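Local coordinates for protein NADPH-ferredoxin reductase FprA (Mycobacterium tuberculosis, PDB 1LQT) that transfers electrons between NADPH and ferredoxin through a bound FAD, and may in this way supply P450 systems, at residues V53-P58 with A163-T168; V129-A134 with D180-S185; I153-V158 with A205-L210; L167-V172 with R187-Q192. All blocks are in the same frame, centred on the assembly; numbering follows the deposited sequence.

Interaction 1: V53-P58 with A163-T168; sequences VAPDHP and ARILLT. With FAD (flavin-adenine dinucleotide), chain H.
Three donors converge on Arg164 O at the C-terminal end of helix 157-167: the backbone N of Leu167, the backbone N of Thr168 and the Thr168 hydroxyl. Thr168 OG1 donates from above the carbonyl plane, 2.7 Å from Arg164 O. Arg164 then turns its side chain, bent at chi3, toward the loop 53-58 and grips Asp56 side-on. Arg164 NE lies 2.7 Å from Asp56 OD2 and Arg164 NH2 lies 2.8 Å from Asp56 OD1, both bonds nearly straight. Each oxygen offers its syn lone pair in the guanidinium plane, so the salt bridge is bidentate and the two flat groups are nearly coplanar, 22° apart. Water 1 holds Asp56 OD2 a second time, donating to Asp56 OD2 at 2.6 Å and also to Thr168 OG1. Asp56 belongs to the type I turn from Ala54 to His57. The His57 ring leans over one face of the guanidinium, offset toward the rim, with the planes 37° apart and His57 CE1 3.2 Å from Arg164 NH2; its NE2 is hydrogen-bonded to Glu214. Asp161 adds a second carboxylate to Arg164 at NH1, probably stabilising its charge. Pro55 CG and Ile165 CD1 meet tip to tip at 3.9 Å. Val53 CG2, 3.6 Å from FAD N5, and His57 bring this turn to the flavin, and His57 also touches the nucleotide. Pro55 and Ile165 both rest on Tyr132 of helix 125-132, while Ala163, Leu166 and Leu167 face strand 193-197 of the parallel sheet.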
# COMPACT_ATOMS: atom_id res chain seq x y z
N VAL A 53 -0.33 0.97 -6.10
CA VAL A 53 -1.29 1.45 -7.07
C VAL A 53 -1.32 0.47 -8.24
O VAL A 53 -0.29 0.05 -8.76
CB VAL A 53 -0.94 2.88 -7.54
CG1 VAL A 53 -1.89 3.32 -8.62
CG2 VAL A 53 -0.96 3.86 -6.38
N ALA A 54 -2.52 0.09 -8.64
CA ALA A 54 -2.69 -0.94 -9.63
C ALA A 54 -2.12 -0.54 -10.99
O ALA A 54 -2.11 0.63 -11.34
CB ALA A 54 -4.16 -1.26 -9.77
N PRO A 55 -1.68 -1.53 -11.76
CA PRO A 55 -1.08 -1.21 -13.08
C PRO A 55 -2.09 -0.62 -14.07
O PRO A 55 -1.68 0.01 -15.02
CB PRO A 55 -0.50 -2.55 -13.52
CG PRO A 55 -1.30 -3.56 -12.81
CD PRO A 55 -1.56 -2.96 -11.43
N ASP A 56 -3.38 -0.85 -13.84
CA ASP A 56 -4.42 -0.21 -14.64
C ASP A 56 -4.89 1.11 -14.04
O ASP A 56 -5.90 1.67 -14.47
CB ASP A 56 -5.58 -1.17 -14.91
CG ASP A 56 -6.32 -1.59 -13.67
OD1 ASP A 56 -5.74 -1.47 -12.56
OD2 ASP A 56 -7.47 -2.07 -13.76
N HIS A 57 -4.13 1.65 -13.07
CA HIS A 57 -4.39 2.97 -12.49
C HIS A 57 -3.16 3.88 -12.72
O HIS A 57 -2.61 4.48 -11.78
CB HIS A 57 -4.69 2.88 -10.97
CG HIS A 57 -6.08 2.42 -10.64
ND1 HIS A 57 -6.40 1.85 -9.43
CD2 HIS A 57 -7.26 2.61 -11.28
CE1 HIS A 57 -7.69 1.58 -9.40
NE2 HIS A 57 -8.23 2.00 -10.52
N PRO A 58 -2.68 4.02 -13.95
CA PRO A 58 -1.47 4.83 -14.17
C PRO A 58 -1.62 6.31 -13.86
O PRO A 58 -0.63 6.97 -13.50
CB PRO A 58 -1.18 4.66 -15.67
CG PRO A 58 -2.53 4.40 -16.26
CD PRO A 58 -3.19 3.49 -15.24
N ALA A 163 -9.56 -7.98 -7.62
CA ALA A 163 -10.57 -8.59 -8.48
C ALA A 163 -10.39 -8.13 -9.93
O ALA A 163 -10.51 -8.91 -10.86
CB ALA A 163 -11.93 -8.24 -7.97
N ARG A 164 -10.09 -6.85 -10.13
CA ARG A 164 -9.85 -6.33 -11.48
C ARG A 164 -8.69 -7.03 -12.14
O ARG A 164 -8.75 -7.39 -13.31
CB ARG A 164 -9.55 -4.85 -11.51
CG ARG A 164 -10.70 -3.94 -11.26
CD ARG A 164 -10.53 -2.50 -11.86
NE ARG A 164 -9.18 -2.02 -11.62
CZ ARG A 164 -8.71 -1.72 -10.40
NH1 ARG A 164 -9.51 -1.61 -9.37
NH2 ARG A 164 -7.41 -1.51 -10.30
N ILE A 165 -7.58 -7.16 -11.43
CA ILE A 165 -6.43 -7.78 -12.06
C ILE A 165 -6.70 -9.23 -12.39
O ILE A 165 -6.28 -9.72 -13.44
CB ILE A 165 -5.18 -7.56 -11.19
CG1 ILE A 165 -4.86 -6.05 -11.07
CG2 ILE A 165 -4.04 -8.37 -11.70
CD1 ILE A 165 -4.73 -5.30 -12.34
N LEU A 166 -7.47 -9.92 -11.56
CA LEU A 166 -7.79 -11.32 -11.83
C LEU A 166 -8.71 -11.53 -13.03
O LEU A 166 -8.69 -12.59 -13.64
CB LEU A 166 -8.43 -11.97 -10.59
CG LEU A 166 -7.49 -12.20 -9.41
CD1 LEU A 166 -8.33 -12.61 -8.20
CD2 LEU A 166 -6.45 -13.26 -9.71
N LEU A 167 -9.51 -10.51 -13.36
CA LEU A 167 -10.57 -10.65 -14.37
C LEU A 167 -10.39 -9.83 -15.64
O LEU A 167 -11.03 -10.10 -16.62
CB LEU A 167 -11.91 -10.31 -13.77
CG LEU A 167 -12.42 -11.31 -12.73
CD1 LEU A 167 -13.65 -10.79 -12.03
CD2 LEU A 167 -12.75 -12.62 -13.37
N THR A 168 -9.47 -8.88 -15.63
CA THR A 168 -9.29 -8.03 -16.80
C THR A 168 -8.68 -8.83 -17.95
O THR A 168 -7.85 -9.70 -17.77
CB THR A 168 -8.36 -6.85 -16.47
OG1 THR A 168 -9.01 -5.97 -15.54
CG2 THR A 168 -8.03 -6.01 -17.70
PA FAD H . 4.42 3.62 1.47
O1A FAD H . 4.15 2.20 1.76
O2A FAD H . 3.95 4.23 0.20
O5B FAD H . 6.00 3.87 1.53
C5B FAD H . 6.78 3.24 2.55
C4B FAD H . 8.21 3.17 2.02
O4B FAD H . 9.05 2.82 3.12
C3B FAD H . 8.42 2.09 0.94
O3B FAD H . 9.12 2.58 -0.18
C2B FAD H . 9.17 1.02 1.69
O2B FAD H . 9.96 0.16 0.90
C1B FAD H . 9.98 1.85 2.69
N9A FAD H . 10.45 1.12 3.86
C8A FAD H . 9.70 0.31 4.66
N7A FAD H . 10.41 -0.20 5.66
C5A FAD H . 11.68 0.28 5.47
C6A FAD H . 12.86 0.09 6.19
N6A FAD H . 12.95 -0.64 7.29
N1A FAD H . 13.98 0.73 5.73
C2A FAD H . 13.89 1.52 4.63
N3A FAD H . 12.79 1.76 3.90
C4A FAD H . 11.72 1.12 4.36
N1 FAD H . -3.90 5.88 -3.08
C2 FAD H . -4.39 6.67 -4.07
O2 FAD H . -4.49 7.88 -3.93
N3 FAD H . -4.81 6.08 -5.25
C4 FAD H . -4.68 4.75 -5.52
O4 FAD H . -5.03 4.28 -6.63
C4X FAD H . -4.12 3.95 -4.52
N5 FAD H . -3.93 2.60 -4.72
C5X FAD H . -3.42 1.83 -3.71
C6 FAD H . -3.26 0.48 -3.89
C7 FAD H . -2.82 -0.36 -2.88
C7M FAD H . -2.64 -1.83 -3.13
C8 FAD H . -2.51 0.21 -1.64
C8M FAD H . -2.05 -0.65 -0.50
C9 FAD H . -2.64 1.58 -1.44
C9A FAD H . -3.10 2.41 -2.46
N10 FAD H . -3.27 3.78 -2.28
C10 FAD H . -3.75 4.56 -3.31
C1' FAD H . -2.89 4.46 -1.00
C2' FAD H . -1.42 4.90 -1.02
O2' FAD H . -0.65 3.82 -1.50
C3' FAD H . -0.98 5.27 0.41
O3' FAD H . -1.74 6.38 0.89
C4' FAD H . 0.46 5.75 0.54
O4' FAD H . 1.32 5.07 -0.37
C5' FAD H . 0.96 5.56 1.97
O5' FAD H . 2.23 6.23 2.02
P FAD H . 3.38 5.90 3.06
O1P FAD H . 4.45 6.86 2.72
O2P FAD H . 2.90 5.87 4.48
O3P FAD H . 3.84 4.42 2.76
O HOH W 1 -8.64 -3.18 -15.82

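Interaction 2: V129-A134 with D180-S185; sequences VGWYNA and DHALES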
# COMPACT_ATOMS: atom_id res chain seq x y z
N VAL A 129 -0.66 -8.25 -4.71
CA VAL A 129 -0.35 -6.96 -5.26
C VAL A 129 1.15 -6.79 -5.45
O VAL A 129 1.63 -6.33 -6.50
CB VAL A 129 -0.90 -5.83 -4.37
CG1 VAL A 129 -0.44 -4.47 -4.88
CG2 VAL A 129 -2.43 -5.88 -4.28
N GLY A 130 1.92 -7.10 -4.42
CA GLY A 130 3.35 -7.00 -4.56
C GLY A 130 3.85 -7.82 -5.73
O GLY A 130 4.72 -7.40 -6.49
N TRP A 131 3.31 -9.03 -5.87
CA TRP A 131 3.69 -9.89 -6.96
C TRP A 131 3.31 -9.30 -8.33
O TRP A 131 4.15 -9.22 -9.22
CB TRP A 131 3.08 -11.28 -6.74
CG TRP A 131 3.30 -12.23 -7.85
CD1 TRP A 131 4.43 -12.92 -8.15
CD2 TRP A 131 2.33 -12.64 -8.80
NE1 TRP A 131 4.23 -13.74 -9.23
CE2 TRP A 131 2.94 -13.59 -9.65
CE3 TRP A 131 1.00 -12.32 -9.00
CZ2 TRP A 131 2.24 -14.20 -10.70
CZ3 TRP A 131 0.32 -12.93 -10.03
CH2 TRP A 131 0.93 -13.83 -10.86
N TYR A 132 2.07 -8.84 -8.47
CA TYR A 132 1.69 -8.33 -9.78
C TYR A 132 2.31 -6.98 -10.11
O TYR A 132 2.37 -6.62 -11.27
CB TYR A 132 0.19 -8.38 -10.05
CG TYR A 132 -0.77 -7.47 -9.30
CD1 TYR A 132 -0.66 -6.11 -9.32
CD2 TYR A 132 -1.85 -8.02 -8.64
CE1 TYR A 132 -1.63 -5.31 -8.69
CE2 TYR A 132 -2.81 -7.24 -8.03
CZ TYR A 132 -2.71 -5.87 -8.06
OH TYR A 132 -3.71 -5.13 -7.46
N ASN A 133 2.78 -6.28 -9.09
CA ASN A 133 3.46 -5.01 -9.31
C ASN A 133 4.99 -5.12 -9.26
O ASN A 133 5.67 -4.10 -9.23
CB ASN A 133 2.96 -3.92 -8.37
CG ASN A 133 1.75 -3.20 -8.88
OD1 ASN A 133 1.53 -3.11 -10.11
ND2 ASN A 133 0.99 -2.62 -7.97
N ALA A 134 5.51 -6.33 -9.31
CA ALA A 134 6.96 -6.56 -9.43
C ALA A 134 7.75 -6.02 -8.25
O ALA A 134 8.90 -5.63 -8.38
CB ALA A 134 7.51 -6.02 -10.74
N ASP A 180 5.77 -8.83 -15.68
CA ASP A 180 5.71 -9.83 -16.73
C ASP A 180 5.34 -11.20 -16.18
O ASP A 180 4.59 -11.94 -16.84
CB ASP A 180 7.03 -9.93 -17.48
CG ASP A 180 7.19 -8.90 -18.56
OD1 ASP A 180 6.21 -8.24 -18.95
OD2 ASP A 180 8.30 -8.81 -19.13
N HIS A 181 5.79 -11.57 -14.98
CA HIS A 181 5.46 -12.88 -14.47
C HIS A 181 3.96 -13.02 -14.18
O HIS A 181 3.38 -14.10 -14.29
CB HIS A 181 6.36 -13.21 -13.25
CG HIS A 181 6.36 -12.21 -12.12
ND1 HIS A 181 7.52 -11.68 -11.57
CD2 HIS A 181 5.34 -11.72 -11.36
CE1 HIS A 181 7.21 -10.89 -10.54
NE2 HIS A 181 5.90 -10.90 -10.40
N ALA A 182 3.33 -11.92 -13.79
CA ALA A 182 1.90 -11.92 -13.53
C ALA A 182 1.14 -11.98 -14.85
O ALA A 182 0.18 -12.72 -14.97
CB ALA A 182 1.50 -10.71 -12.73
N LEU A 183 1.57 -11.18 -15.82
CA LEU A 183 0.92 -11.20 -17.11
C LEU A 183 0.96 -12.63 -17.65
O LEU A 183 -0.05 -13.14 -18.18
CB LEU A 183 1.60 -10.16 -18.03
CG LEU A 183 1.05 -9.98 -19.43
CD1 LEU A 183 -0.38 -9.51 -19.38
CD2 LEU A 183 1.94 -8.96 -20.11
N GLU A 184 2.08 -13.33 -17.52
CA GLU A 184 2.19 -14.69 -18.02
C GLU A 184 1.17 -15.62 -17.36
O GLU A 184 0.52 -16.43 -18.04
CB GLU A 184 3.59 -15.21 -17.77
CG GLU A 184 4.63 -14.54 -18.65
CD GLU A 184 6.06 -14.94 -18.29
OE1 GLU A 184 6.33 -15.32 -17.13
OE2 GLU A 184 6.94 -14.89 -19.19
N SER A 185 0.99 -15.49 -16.04
CA SER A 185 0.02 -16.31 -15.32
C SER A 185 -1.42 -15.97 -15.61
O SER A 185 -2.30 -16.83 -15.45
CB SER A 185 0.26 -16.19 -13.83
OG SER A 185 1.52 -16.70 -13.50
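One face of the Trp131 indole carries both His181 and Ala182, while Ser185 lies at its edge near the ring plane. The His181 imidazole overlaps the five-membered ring as an offset stack, centroids 4.2 Å apart and planes at 21°. His181 CD2 comes within 3.1 Å of Trp131 NE1. Ala182 CB takes the neighbouring place over the six-membered ring of Trp131, 3.9 Å from its centroid, a CH-pi contact. The setting is a helix end against a helix flank: helix 125-132 terminates in a Schellman motif, with Ala134 at positive phi as its C-prime residue, and helix 180-186 lies against that end. In the motif His135 N bonds Gly130 O and Ala134 N bonds Trp131 O (3.2 Å). His181 NE2 adds a second donor to Trp131 O at 2.7 Å, from above the carbonyl plane, with the oxygen near the plane of the imidazole. His181 is thus fixed by two means, the hydrogen bond at the ring's edge and the indole under its face. Its CG is held over its own backbone (chi1 55°), which brings the ring across to Trp131 O; the two side chains run antiparallel, imidazole over pyrrole. The backbones come closest at Tyr132 and Ala182, 5.2 Å between CA atoms, a closeness consistent with the small alanine. The Tyr132 ring turns off, one face over Val129 CA, to pair edge-to-face with Phe128. What Tyr132 gives to helix 180-186 is its CB, 3.8 Å from Ala182 CB.

Interaction 3: I153-V158 with A205-L210; sequences IGNGNV and AAFTTL. With ODP (4-oxo-nicotinamide-adenine dinucleotide phosphate), chain I.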
# COMPACT_ATOMS: atom_id res chain seq x y z
N ILE A 153 -11.55 -11.61 0.15
CA ILE A 153 -12.18 -11.18 1.41
C ILE A 153 -11.89 -9.70 1.63
O ILE A 153 -10.75 -9.30 1.56
CB ILE A 153 -11.65 -11.98 2.60
CG1 ILE A 153 -11.70 -13.49 2.36
CG2 ILE A 153 -12.40 -11.57 3.87
CD1 ILE A 153 -13.06 -14.06 2.06
N GLY A 154 -12.93 -8.92 1.89
CA GLY A 154 -12.80 -7.53 2.23
C GLY A 154 -13.58 -6.61 1.32
O GLY A 154 -13.92 -6.98 0.19
N ASN A 155 -13.85 -5.42 1.81
CA ASN A 155 -14.64 -4.42 1.11
C ASN A 155 -13.96 -3.06 1.05
O ASN A 155 -14.62 -2.03 1.13
CB ASN A 155 -16.05 -4.28 1.73
CG ASN A 155 -17.10 -5.29 1.23
OD1 ASN A 155 -18.23 -5.17 1.70
ND2 ASN A 155 -16.77 -6.22 0.35
N GLY A 156 -12.64 -3.07 0.88
CA GLY A 156 -11.91 -1.86 0.56
C GLY A 156 -11.50 -1.83 -0.89
O GLY A 156 -11.67 -2.79 -1.65
N ASN A 157 -10.92 -0.70 -1.30
CA ASN A 157 -10.54 -0.57 -2.69
C ASN A 157 -9.46 -1.56 -3.10
O ASN A 157 -9.38 -1.88 -4.28
CB ASN A 157 -10.10 0.87 -2.99
CG ASN A 157 -11.25 1.85 -3.03
OD1 ASN A 157 -12.36 1.52 -3.41
ND2 ASN A 157 -10.96 3.09 -2.66
N VAL A 158 -8.63 -2.03 -2.19
CA VAL A 158 -7.63 -3.01 -2.61
C VAL A 158 -8.32 -4.30 -3.07
O VAL A 158 -7.86 -4.98 -3.97
CB VAL A 158 -6.57 -3.25 -1.53
CG1 VAL A 158 -5.62 -4.36 -1.95
CG2 VAL A 158 -5.82 -1.97 -1.25
N ALA A 205 -19.23 -0.45 3.54
CA ALA A 205 -18.12 -0.72 2.62
C ALA A 205 -17.14 0.44 2.63
O ALA A 205 -17.51 1.62 2.76
CB ALA A 205 -18.61 -0.95 1.24
N ALA A 206 -15.86 0.11 2.48
CA ALA A 206 -14.78 1.10 2.43
C ALA A 206 -14.44 1.51 0.98
O ALA A 206 -13.58 2.35 0.76
CB ALA A 206 -13.55 0.62 3.18
N PHE A 207 -15.10 0.93 0.00
CA PHE A 207 -14.93 1.30 -1.39
C PHE A 207 -15.25 2.75 -1.59
O PHE A 207 -16.08 3.34 -0.90
CB PHE A 207 -16.00 0.59 -2.26
CG PHE A 207 -16.00 -0.92 -2.16
CD1 PHE A 207 -14.84 -1.66 -2.28
CD2 PHE A 207 -17.19 -1.60 -2.02
CE1 PHE A 207 -14.88 -3.03 -2.21
CE2 PHE A 207 -17.24 -2.96 -1.94
CZ PHE A 207 -16.09 -3.67 -2.02
N THR A 208 -14.64 3.32 -2.63
CA THR A 208 -15.01 4.65 -3.09
C THR A 208 -15.63 4.56 -4.49
O THR A 208 -15.56 3.55 -5.17
CB THR A 208 -13.88 5.68 -2.94
OG1 THR A 208 -12.69 5.18 -3.54
CG2 THR A 208 -13.58 5.90 -1.46
N THR A 209 -16.26 5.66 -4.90
CA THR A 209 -17.23 5.55 -5.97
C THR A 209 -16.67 5.35 -7.36
O THR A 209 -17.14 4.52 -8.11
CB THR A 209 -18.15 6.77 -5.95
OG1 THR A 209 -18.62 7.03 -4.61
CG2 THR A 209 -19.37 6.53 -6.83
N LEU A 210 -15.63 6.12 -7.71
CA LEU A 210 -15.04 5.97 -9.02
C LEU A 210 -14.56 4.55 -9.25
O LEU A 210 -14.75 3.96 -10.31
CB LEU A 210 -13.91 6.97 -9.20
CG LEU A 210 -13.13 6.81 -10.51
CD1 LEU A 210 -13.99 7.09 -11.71
CD2 LEU A 210 -11.95 7.76 -10.47
O1X ODP I . -15.97 -4.37 8.48
P2B ODP I . -14.78 -3.55 8.07
O2X ODP I . -15.13 -2.16 7.57
O3X ODP I . -13.69 -3.51 9.12
O2B ODP I . -14.21 -4.37 6.80
C2B ODP I . -12.88 -4.20 6.31
C3B ODP I . -12.76 -3.42 5.02
O3B ODP I . -13.82 -3.77 4.14
C1B ODP I . -12.33 -5.52 5.92
N9A ODP I . -11.96 -6.42 6.99
C8A ODP I . -11.07 -6.22 8.01
N7A ODP I . -10.94 -7.29 8.77
C5A ODP I . -11.77 -8.25 8.23
C4A ODP I . -12.42 -7.69 7.12
N3A ODP I . -13.30 -8.35 6.33
C2A ODP I . -13.54 -9.61 6.71
N1A ODP I . -12.95 -10.24 7.76
C6A ODP I . -12.05 -9.56 8.54
N6A ODP I . -11.45 -10.24 9.52
O4B ODP I . -11.17 -5.18 5.18
C4B ODP I . -11.46 -3.98 4.45
C5B ODP I . -10.30 -3.03 4.58
O5B ODP I . -10.54 -1.95 3.71
PA ODP I . -9.61 -0.66 3.80
O1A ODP I . -10.13 0.34 2.87
O2A ODP I . -9.40 -0.25 5.21
O3 ODP I . -8.19 -1.23 3.34
PN ODP I . -7.55 -1.54 1.88
O1N ODP I . -8.58 -2.07 0.95
O2N ODP I . -6.35 -2.34 2.20
O5D ODP I . -7.16 -0.11 1.34
C5D ODP I . -6.14 0.64 2.05
C4D ODP I . -6.28 2.10 1.68
O4D ODP I . -5.78 2.36 0.37
C1D ODP I . -6.79 3.03 -0.39
C2D ODP I . -8.06 2.69 0.28
O2D ODP I . -9.16 3.43 -0.11
C3D ODP I . -7.72 2.59 1.72
O3D ODP I . -7.79 3.88 2.28
N1N ODP I . -6.64 2.83 -1.79
C2N ODP I . -7.21 3.80 -2.65
C3N ODP I . -7.43 3.46 -3.94
C7N ODP I . -8.09 4.57 -4.76
N7N ODP I . -8.34 4.28 -6.01
O7N ODP I . -8.35 5.65 -4.18
C4N ODP I . -7.17 2.19 -4.47
O99 ODP I . -7.44 1.84 -5.66
C5N ODP I . -6.60 1.19 -3.55
C6N ODP I . -6.37 1.54 -2.20
O HOH W 2 -10.93 1.48 0.57
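The bound nucleotide is held first by backbone and amide groups of 153-158. Asn155 N donates to ODP O3B of the adenosine ribose at 2.9 Å, and Val158 N to ODP O1N of the nicotinamide-side phosphate at 3.1 Å. Asn157 ND2 makes a weak bond to ODP O2D, also 3.1 Å. Water 2 fills the angle between these groups: it accepts from Asn157 N, donates to Ala206 O and ODP O1A, and hydrogen-bonds to O2D. Gly156 CA approaches ODP O1N to 3.4 Å, with no side chain between them; a CB at this position would clash with that oxygen. Strand 149-153, this glycine-containing turn and helix 157-167 fit the GxGxxA pattern of a Rossmann-type dinucleotide fold, with the N-terminal end of the helix set at the phosphates. Segment 205-210 runs alongside the turn, Ala206 reaching the nucleotide as well. Asn157 OD1 accepts from Thr208 N at 3.0 Å, in its carbonyl plane on a lone pair, while Asn157 ND2 donates to Thr208 OG1 at 2.9 Å. The amide is therefore gripped at both ends and its rotation fixed. Thr208 OG1 is bonded in turn to Glu211, which also binds ODP. Ala206 N donates to Asn155 O at 2.8 Å, from above the carbonyl plane. The same oxygen lies over one face of the Phe207 ring, with Gly156 O at the ring's edge, 3.3 Å from Phe207 CE1.

Interaction 4: L167-V172 with R187-Q192; sequences LTDPDV and RPRGIQ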
# COMPACT_ATOMS: atom_id res chain seq x y z
N LEU A 167 -9.51 -10.51 -13.36
CA LEU A 167 -10.57 -10.65 -14.37
C LEU A 167 -10.39 -9.83 -15.64
O LEU A 167 -11.03 -10.10 -16.62
CB LEU A 167 -11.91 -10.31 -13.77
CG LEU A 167 -12.42 -11.31 -12.73
CD1 LEU A 167 -13.65 -10.79 -12.03
CD2 LEU A 167 -12.75 -12.62 -13.37
N THR A 168 -9.47 -8.88 -15.63
CA THR A 168 -9.29 -8.03 -16.80
C THR A 168 -8.68 -8.83 -17.95
O THR A 168 -7.85 -9.70 -17.77
CB THR A 168 -8.36 -6.85 -16.47
OG1 THR A 168 -9.01 -5.97 -15.54
CG2 THR A 168 -8.03 -6.01 -17.70
N ASP A 169 -9.15 -8.55 -19.14
CA ASP A 169 -8.60 -9.18 -20.34
C ASP A 169 -7.09 -9.01 -20.32
O ASP A 169 -6.60 -7.88 -20.24
CB ASP A 169 -9.21 -8.45 -21.54
CG ASP A 169 -8.74 -8.94 -22.88
OD1 ASP A 169 -7.85 -9.81 -22.97
OD2 ASP A 169 -9.25 -8.48 -23.93
N PRO A 170 -6.34 -10.09 -20.36
CA PRO A 170 -4.88 -9.96 -20.37
C PRO A 170 -4.33 -9.12 -21.52
O PRO A 170 -3.25 -8.55 -21.38
CB PRO A 170 -4.41 -11.41 -20.41
CG PRO A 170 -5.58 -12.17 -20.92
CD PRO A 170 -6.76 -11.50 -20.29
N ASP A 171 -5.04 -9.04 -22.64
CA ASP A 171 -4.59 -8.19 -23.72
C ASP A 171 -4.60 -6.71 -23.29
O ASP A 171 -3.83 -5.91 -23.83
CB ASP A 171 -5.49 -8.34 -24.94
CG ASP A 171 -5.33 -9.63 -25.64
OD1 ASP A 171 -4.30 -10.32 -25.49
OD2 ASP A 171 -6.21 -10.04 -26.43
N VAL A 172 -5.48 -6.35 -22.36
CA VAL A 172 -5.52 -5.01 -21.82
C VAL A 172 -4.36 -4.87 -20.80
O VAL A 172 -3.61 -3.88 -20.84
CB VAL A 172 -6.90 -4.73 -21.18
CG1 VAL A 172 -6.90 -3.47 -20.39
CG2 VAL A 172 -7.95 -4.73 -22.25
N ARG A 187 -2.49 -14.78 -18.63
CA ARG A 187 -2.87 -14.96 -20.02
C ARG A 187 -3.85 -16.11 -20.26
O ARG A 187 -4.71 -15.97 -21.12
CB ARG A 187 -1.63 -15.11 -20.90
CG ARG A 187 -0.95 -13.76 -21.16
CD ARG A 187 -0.32 -13.58 -22.49
NE ARG A 187 0.61 -12.45 -22.55
CZ ARG A 187 0.37 -11.30 -23.17
NH1 ARG A 187 -0.80 -11.07 -23.78
NH2 ARG A 187 1.32 -10.38 -23.19
N PRO A 188 -3.72 -17.25 -19.58
CA PRO A 188 -4.71 -18.34 -19.82
C PRO A 188 -6.16 -18.04 -19.42
O PRO A 188 -7.06 -18.82 -19.78
CB PRO A 188 -4.15 -19.51 -19.00
CG PRO A 188 -2.69 -19.19 -18.85
CD PRO A 188 -2.63 -17.69 -18.72
N ARG A 189 -6.40 -16.97 -18.66
CA ARG A 189 -7.77 -16.52 -18.25
C ARG A 189 -8.49 -17.59 -17.46
O ARG A 189 -9.68 -17.84 -17.67
CB ARG A 189 -8.61 -16.12 -19.47
CG ARG A 189 -8.00 -14.99 -20.27
CD ARG A 189 -8.87 -14.51 -21.37
NE ARG A 189 -9.70 -13.40 -20.96
CZ ARG A 189 -10.24 -12.55 -21.82
NH1 ARG A 189 -10.05 -12.71 -23.12
NH2 ARG A 189 -10.99 -11.54 -21.40
N GLY A 190 -7.78 -18.20 -16.51
CA GLY A 190 -8.29 -19.38 -15.81
C GLY A 190 -9.48 -19.06 -14.93
O GLY A 190 -10.47 -19.79 -14.88
N ILE A 191 -9.39 -17.94 -14.26
CA ILE A 191 -10.44 -17.56 -13.34
C ILE A 191 -11.65 -17.06 -14.11
O ILE A 191 -11.56 -16.17 -14.94
CB ILE A 191 -9.91 -16.50 -12.35
CG1 ILE A 191 -8.90 -17.16 -11.42
CG2 ILE A 191 -11.05 -15.86 -11.61
CD1 ILE A 191 -8.06 -16.22 -10.74
N GLN A 192 -12.79 -17.65 -13.81
CA GLN A 192 -14.06 -17.28 -14.45
C GLN A 192 -14.94 -16.45 -13.52
O GLN A 192 -15.83 -15.80 -13.99
CB GLN A 192 -14.81 -18.54 -14.88
CG GLN A 192 -14.06 -19.39 -15.90
CD GLN A 192 -13.91 -18.73 -17.25
OE1 GLN A 192 -14.62 -17.77 -17.59
NE2 GLN A 192 -12.98 -19.26 -18.04
O HOH W 3 -3.31 -11.96 -23.69
O HOH W 4 -1.14 -8.98 -25.69
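Asp169 turns CG anti to its backbone N (chi1 179°), while Arg189, its CG anti to the carbonyl carbon, bends sharply at chi3 (93°), which lays the guanidinium flat over Asp169 and Pro170. Carboxylate and guanidinium are stacked, 11° apart, and not joined edge to edge. Asp169 OD1 is 3.6 Å from Arg189 NH1 but well out of the guanidinium plane, so this long salt bridge is a matter of charge alone, with no N-H aimed at the oxygen. Asp169 OD1 also accepts from Asp171 N at 2.9 Å. Pro170 touches both arginines at different parts of its ring: Pro170 CD lies over the same guanidinium face, 3.6 Å from Arg189 NE, and Pro170 CB is 3.9 Å from Arg187 CA. Arg187, bent at chi2, extends to Asp171, whose OD1 lies a long 4.0 Å from Arg187 NH1. Water 3 does the closer bridging: it donates to Asp171 OD1 at 2.6 Å and accepts from Arg187 NH1 at 2.7 Å. A second water, bound more weakly to OD1, bridges the same pair. Farther along, Leu167 CD2 touches Ile191 CG2 at 4.1 Å, where the chain is about to enter strand 193-197. Like charges meet at Arg189 and Arg265, which the nearby Asp169 probably offsets in part. The arrangement is a side-chain N-cap, Asp169 heading the short helix 170-173, within the beta-alpha-beta crossover from strand 149-153 through helix 157-167 to strand 193-197.

Helix 157-167 links interactions 1 and 3 and ends in interaction 4: its N-terminal end holds the nucleotide in interaction 3, and its C-terminal end carries interaction 1, centres about 14 Å apart. Interaction 1 reaches the flavin through Val53 and joins interaction 2, where Val53 O lies 3.1 Å from Asn133 ND2, probably hydrogen-bonded. Leu167 and Thr168 belong to both interaction 1 and interaction 4, and Leu166 CD2 packs 3.5 Å from Ile191 CD1. Interactions 2 and 4 meet where Leu183 CD1 lies 3.6 Å from Pro170 O. Interaction 4 lies away from the binding sites, and is nested in sequence inside the loop closed by interaction 3.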